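Local coordinates for glutamic acid/alanine-rich protein (Trypanosoma congolense, PDB 2Y44) that is a parasite cell-surface protein whose helical ectodomain probably forms part of the coat, at residues A[39-43]-A[180-184]; A[28-32]-A[169-174]. All coordinates share one frame; numbering follows the deposited sequence.

Contact 1 of 2, residues A[39-43]-A[180-184]; sequences AKERA and AEKAE
Ala-39 lies over Glu-181 with their CA atoms 5.5 Å apart, and one turn on Ala-43 pairs with Glu-184 at a CA separation of 5.3 Å. The two backbones run in the same direction and come close where Ala-39, Ala-43 and Ala-180 line the seam, consistent with the coiled coil predicted for this part of helix 18-53. The CB of Ala-39 is the main small knob: it sits 3.7 Å from the carbonyl O of Ala-180, against the CB of Ala-180, and has the CG of Glu-181 alongside. Glu-184 ends the segment and reaches across with its whole side chain. With CG anti to the backbone N (chi1 -152°) and a bend at chi2, its methylene carbons lie flat on the first helix: CG is only 3.2 Å from the O of Ala-39, a tight fit, and 3.4 Å from the CB of Ala-43. The bend also brings the carboxylate to Arg-42, whose NE makes a weak, salt-bridging hydrogen bond to OE1 of Glu-184 (3.3 Å, 147° at the hydrogen). OE1 arrives at the edge of the guanidinium, the two planes being 67° apart. Farther round the edge, a water accepts a hydrogen bond from Arg-42 NH2 at 2.8 Å and donates one to Glu-181 OE2, relaying between opposite charges that do not touch directly. Helix 57-107 completes the packing as the third helix of the bundle, Ala-64 meeting Ala-43 and Ala-70 meeting Ala-180, while Ala-36 from the preceding turn of helix 18-53 also touches Ala-180.

Contact 2 of 2, residues A[28-32]-A[169-174]; sequences AVVSS and DVRTAG
Val-29 is the main bump of the first helix, its two methyls forking against the facing helix. CG2, anti to the carbonyl carbon of its own residue, presses on the backbone at 3.8 Å from the O of Asp-169 and also meets the CG2 of Val-170; CG1 goes the other way, to the CB of Ala-173, again at 3.8 Å. In return the Ala-173 methyl fits into the dip between Val-29 and Ser-32. The CB of Ser-32 settles 3.4 Å from the carbonyl O of Ala-173, with OG beside the CA of Gly-174. At the border, Val-170 CG2 just reaches the Ala-28 methyl. The axes of these two segments are nearly parallel, 9° apart and 8.7 Å at their closest, and the valine, alanine and serine side chains fit together along the seam. A water bridges it, 2.7 Å from Ser-32 OG and donating to the O of Val-170; Ser-32 OG is also hydrogen-bonded to Lys-177 NZ. Underneath runs helix 57-107, where Val-77 and Val-78 touch Val-29 and Asp-169 OD2 is hydrogen-bonded to His-84 ND1, making a three-helix core.

In the fold
From the N terminus, helix 18-53 supplies first 28-32 and then, three turns later, 39-43. The chain turns back along helix 57-107, passes through the short helices 113-120 and 131-144, and returns as helix 149-183, which supplies 169-174 and then 180-184. Each contact therefore closes a loop across 136 intervening residues, and the two loops cross rather than nest. Their centres are 16 Å apart on one seam: contact 2 is centred about 10 Å, contact 1 about 26 Å, from the centre of the chain. Together they tie the first long helix to the last in parallel, with the returning helix 57-107 packed against both, giving the elongated bundle of the ectodomain.

Contact 1 of 2, residues A[39-43]-A[180-184]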
loop_
_atom_site.group_PDB
_atom_site.type_symbol
_atom_site.label_atom_id
_atom_site.label_comp_id
_atom_site.label_asym_id
_atom_site.label_seq_id
_atom_site.Cartn_x
_atom_site.Cartn_y
_atom_site.Cartn_z
ATOM N N ALA A 39 23.264 -1.077 6.302
ATOM C CA ALA A 39 24.298 -0.465 5.439
ATOM C C ALA A 39 24.960 0.686 6.187
ATOM O O ALA A 39 26.179 0.896 6.065
ATOM C CB ALA A 39 23.710 0.003 4.074
ATOM N N LYS A 40 24.155 1.496 6.879
ATOM C CA LYS A 40 24.713 2.534 7.744
ATOM C C LYS A 40 25.722 1.956 8.728
ATOM O O LYS A 40 26.806 2.482 8.871
ATOM C CB LYS A 40 23.609 3.223 8.556
ATOM C CG LYS A 40 24.188 4.170 9.528
ATOM C CD LYS A 40 23.139 4.830 10.383
ATOM C CE LYS A 40 23.791 5.760 11.402
ATOM N NZ LYS A 40 22.770 6.346 12.377
ATOM N N GLU A 41 25.350 0.888 9.421
ATOM C CA GLU A 41 26.249 0.305 10.431
ATOM C C GLU A 41 27.551 -0.179 9.784
ATOM O O GLU A 41 28.625 -0.017 10.370
ATOM C CB GLU A 41 25.588 -0.871 11.157
ATOM C CG GLU A 41 26.480 -1.460 12.217
ATOM C CD GLU A 41 25.730 -2.320 13.221
ATOM O OE1 GLU A 41 24.569 -2.704 12.939
ATOM O OE2 GLU A 41 26.293 -2.584 14.308
ATOM N N ARG A 42 27.465 -0.771 8.599
ATOM C CA ARG A 42 28.668 -1.203 7.892
ATOM C C ARG A 42 29.583 -0.010 7.587
ATOM O O ARG A 42 30.800 -0.090 7.790
ATOM C CB ARG A 42 28.354 -2.036 6.637
ATOM C CG ARG A 42 27.838 -3.469 6.966
ATOM C CD ARG A 42 27.769 -4.353 5.699
ATOM N NE ARG A 42 26.847 -3.816 4.704
ATOM C CZ ARG A 42 25.527 -4.020 4.713
ATOM N NH1 ARG A 42 24.979 -4.833 5.598
ATOM N NH2 ARG A 42 24.779 -3.504 3.754
ATOM N N ALA A 43 28.994 1.093 7.144
ATOM C CA ALA A 43 29.760 2.258 6.741
ATOM C C ALA A 43 30.383 2.905 7.994
ATOM O O ALA A 43 31.490 3.418 7.941
ATOM C CB ALA A 43 28.827 3.301 5.967
ATOM N N ALA A 180 21.599 3.919 0.458
ATOM C CA ALA A 180 22.389 3.541 1.657
ATOM C C ALA A 180 23.414 2.480 1.274
ATOM O O ALA A 180 24.612 2.599 1.575
ATOM C CB ALA A 180 21.477 3.007 2.753
ATOM N N GLU A 181 22.948 1.499 0.503
ATOM C CA GLU A 181 23.814 0.422 0.057
ATOM C C GLU A 181 24.856 0.925 -0.974
ATOM O O GLU A 181 26.039 0.560 -0.892
ATOM C CB GLU A 181 22.971 -0.744 -0.445
ATOM C CG GLU A 181 22.278 -1.532 0.734
ATOM C CD GLU A 181 21.251 -2.561 0.232
ATOM O OE1 GLU A 181 20.534 -2.163 -0.716
ATOM O OE2 GLU A 181 21.181 -3.752 0.736
ATOM N N LYS A 182 24.468 1.860 -1.831
ATOM C CA LYS A 182 25.411 2.398 -2.813
ATOM C C LYS A 182 26.494 3.222 -2.141
ATOM O O LYS A 182 27.643 3.249 -2.607
ATOM C CB LYS A 182 24.711 3.216 -3.917
ATOM C CG LYS A 182 24.012 2.345 -4.965
ATOM C CD LYS A 182 25.014 1.457 -5.693
ATOM C CE LYS A 182 24.366 0.697 -6.820
ATOM N NZ LYS A 182 25.283 0.585 -7.990
ATOM N N ALA A 183 26.150 3.853 -1.019
ATOM C CA ALA A 183 27.110 4.712 -0.325
ATOM C C ALA A 183 28.166 3.832 0.319
ATOM O O ALA A 183 29.347 4.149 0.266
ATOM C CB ALA A 183 26.427 5.551 0.736
ATOM N N GLU A 184 27.730 2.682 0.832
ATOM C CA GLU A 184 28.587 1.796 1.593
ATOM C C GLU A 184 29.212 0.754 0.659
ATOM O O GLU A 184 30.385 0.843 0.285
ATOM C CB GLU A 184 27.746 1.099 2.670
ATOM C CG GLU A 184 28.512 0.694 3.883
ATOM C CD GLU A 184 29.415 -0.477 3.624
ATOM O OE1 GLU A 184 28.868 -1.565 3.329
ATOM O OE2 GLU A 184 30.659 -0.307 3.708
HETATM O O HOH W 1 22.036 -3.679 3.854
#

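Contact 2 of 2, residues A[28-32]-A[169-174]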
loop_
_atom_site.group_PDB
_atom_site.type_symbol
_atom_site.label_atom_id
_atom_site.label_comp_id
_atom_site.label_asym_id
_atom_site.label_seq_id
_atom_site.Cartn_x
_atom_site.Cartn_y
_atom_site.Cartn_z
ATOM N N ALA A 28 7.132 -4.133 3.760
ATOM C CA ALA A 28 8.152 -3.772 2.757
ATOM C C ALA A 28 9.005 -2.579 3.211
ATOM O O ALA A 28 10.221 -2.585 2.995
ATOM C CB ALA A 28 7.541 -3.489 1.427
ATOM N N VAL A 29 8.358 -1.524 3.724
ATOM C CA VAL A 29 9.068 -0.305 4.142
ATOM C C VAL A 29 9.977 -0.617 5.348
ATOM O O VAL A 29 11.126 -0.156 5.438
ATOM C CB VAL A 29 8.067 0.808 4.502
ATOM C CG1 VAL A 29 8.745 1.938 5.275
ATOM C CG2 VAL A 29 7.411 1.338 3.228
ATOM N N VAL A 30 9.436 -1.374 6.286
ATOM C CA VAL A 30 10.208 -1.812 7.454
ATOM C C VAL A 30 11.436 -2.605 7.026
ATOM O O VAL A 30 12.518 -2.393 7.592
ATOM C CB VAL A 30 9.335 -2.635 8.446
ATOM C CG1 VAL A 30 10.207 -3.446 9.446
ATOM C CG2 VAL A 30 8.383 -1.714 9.175
ATOM N N SER A 31 11.285 -3.523 6.065
ATOM C CA SER A 31 12.463 -4.298 5.595
ATOM C C SER A 31 13.481 -3.353 4.935
ATOM O O SER A 31 14.700 -3.495 5.133
ATOM C CB SER A 31 12.067 -5.414 4.642
ATOM O OG SER A 31 13.208 -6.114 4.161
ATOM N N SER A 32 12.995 -2.439 4.110
ATOM C CA SER A 32 13.893 -1.459 3.494
ATOM C C SER A 32 14.670 -0.662 4.527
ATOM O O SER A 32 15.871 -0.422 4.349
ATOM C CB SER A 32 13.154 -0.485 2.560
ATOM O OG SER A 32 12.676 -1.153 1.410
ATOM N N ASP A 169 5.184 5.394 -0.509
ATOM C CA ASP A 169 6.007 5.042 0.648
ATOM C C ASP A 169 6.979 3.882 0.337
ATOM O O ASP A 169 8.188 3.980 0.639
ATOM C CB ASP A 169 5.111 4.609 1.799
ATOM C CG ASP A 169 4.312 5.718 2.376
ATOM O OD1 ASP A 169 4.669 6.906 2.199
ATOM O OD2 ASP A 169 3.374 5.358 3.092
ATOM N N VAL A 170 6.466 2.803 -0.264
ATOM C CA VAL A 170 7.285 1.663 -0.670
ATOM C C VAL A 170 8.455 2.097 -1.576
ATOM O O VAL A 170 9.619 1.842 -1.241
ATOM C CB VAL A 170 6.438 0.523 -1.311
ATOM C CG1 VAL A 170 7.320 -0.551 -1.943
ATOM C CG2 VAL A 170 5.498 -0.099 -0.220
ATOM N N ARG A 171 8.147 2.881 -2.610
ATOM C CA ARG A 171 9.190 3.389 -3.490
ATOM C C ARG A 171 10.239 4.232 -2.733
ATOM O O ARG A 171 11.464 4.102 -2.980
ATOM C CB ARG A 171 8.577 4.205 -4.647
ATOM C CG ARG A 171 7.825 3.322 -5.662
ATOM C CD ARG A 171 7.422 4.123 -6.919
ATOM N NE ARG A 171 6.721 5.361 -6.611
ATOM C CZ ARG A 171 5.398 5.494 -6.513
ATOM N NH1 ARG A 171 4.582 4.457 -6.726
ATOM N NH2 ARG A 171 4.893 6.697 -6.241
ATOM N N THR A 172 9.755 5.187 -1.946
ATOM C CA THR A 172 10.618 6.123 -1.222
ATOM C C THR A 172 11.575 5.401 -0.261
ATOM O O THR A 172 12.788 5.671 -0.256
ATOM C CB THR A 172 9.747 7.130 -0.469
ATOM O OG1 THR A 172 8.980 7.864 -1.435
ATOM C CG2 THR A 172 10.574 8.093 0.360
ATOM N N ALA A 173 11.060 4.388 0.418
ATOM C CA ALA A 173 11.903 3.620 1.317
ATOM C C ALA A 173 12.868 2.699 0.559
ATOM O O ALA A 173 14.007 2.472 1.014
ATOM C CB ALA A 173 11.037 2.858 2.350
ATOM N N GLY A 174 12.450 2.229 -0.623
ATOM C CA GLY A 174 13.298 1.370 -1.457
ATOM C C GLY A 174 14.438 2.203 -2.017
ATOM O O GLY A 174 15.585 1.745 -2.061
HETATM O O HOH W 2 10.329 -0.543 0.278
#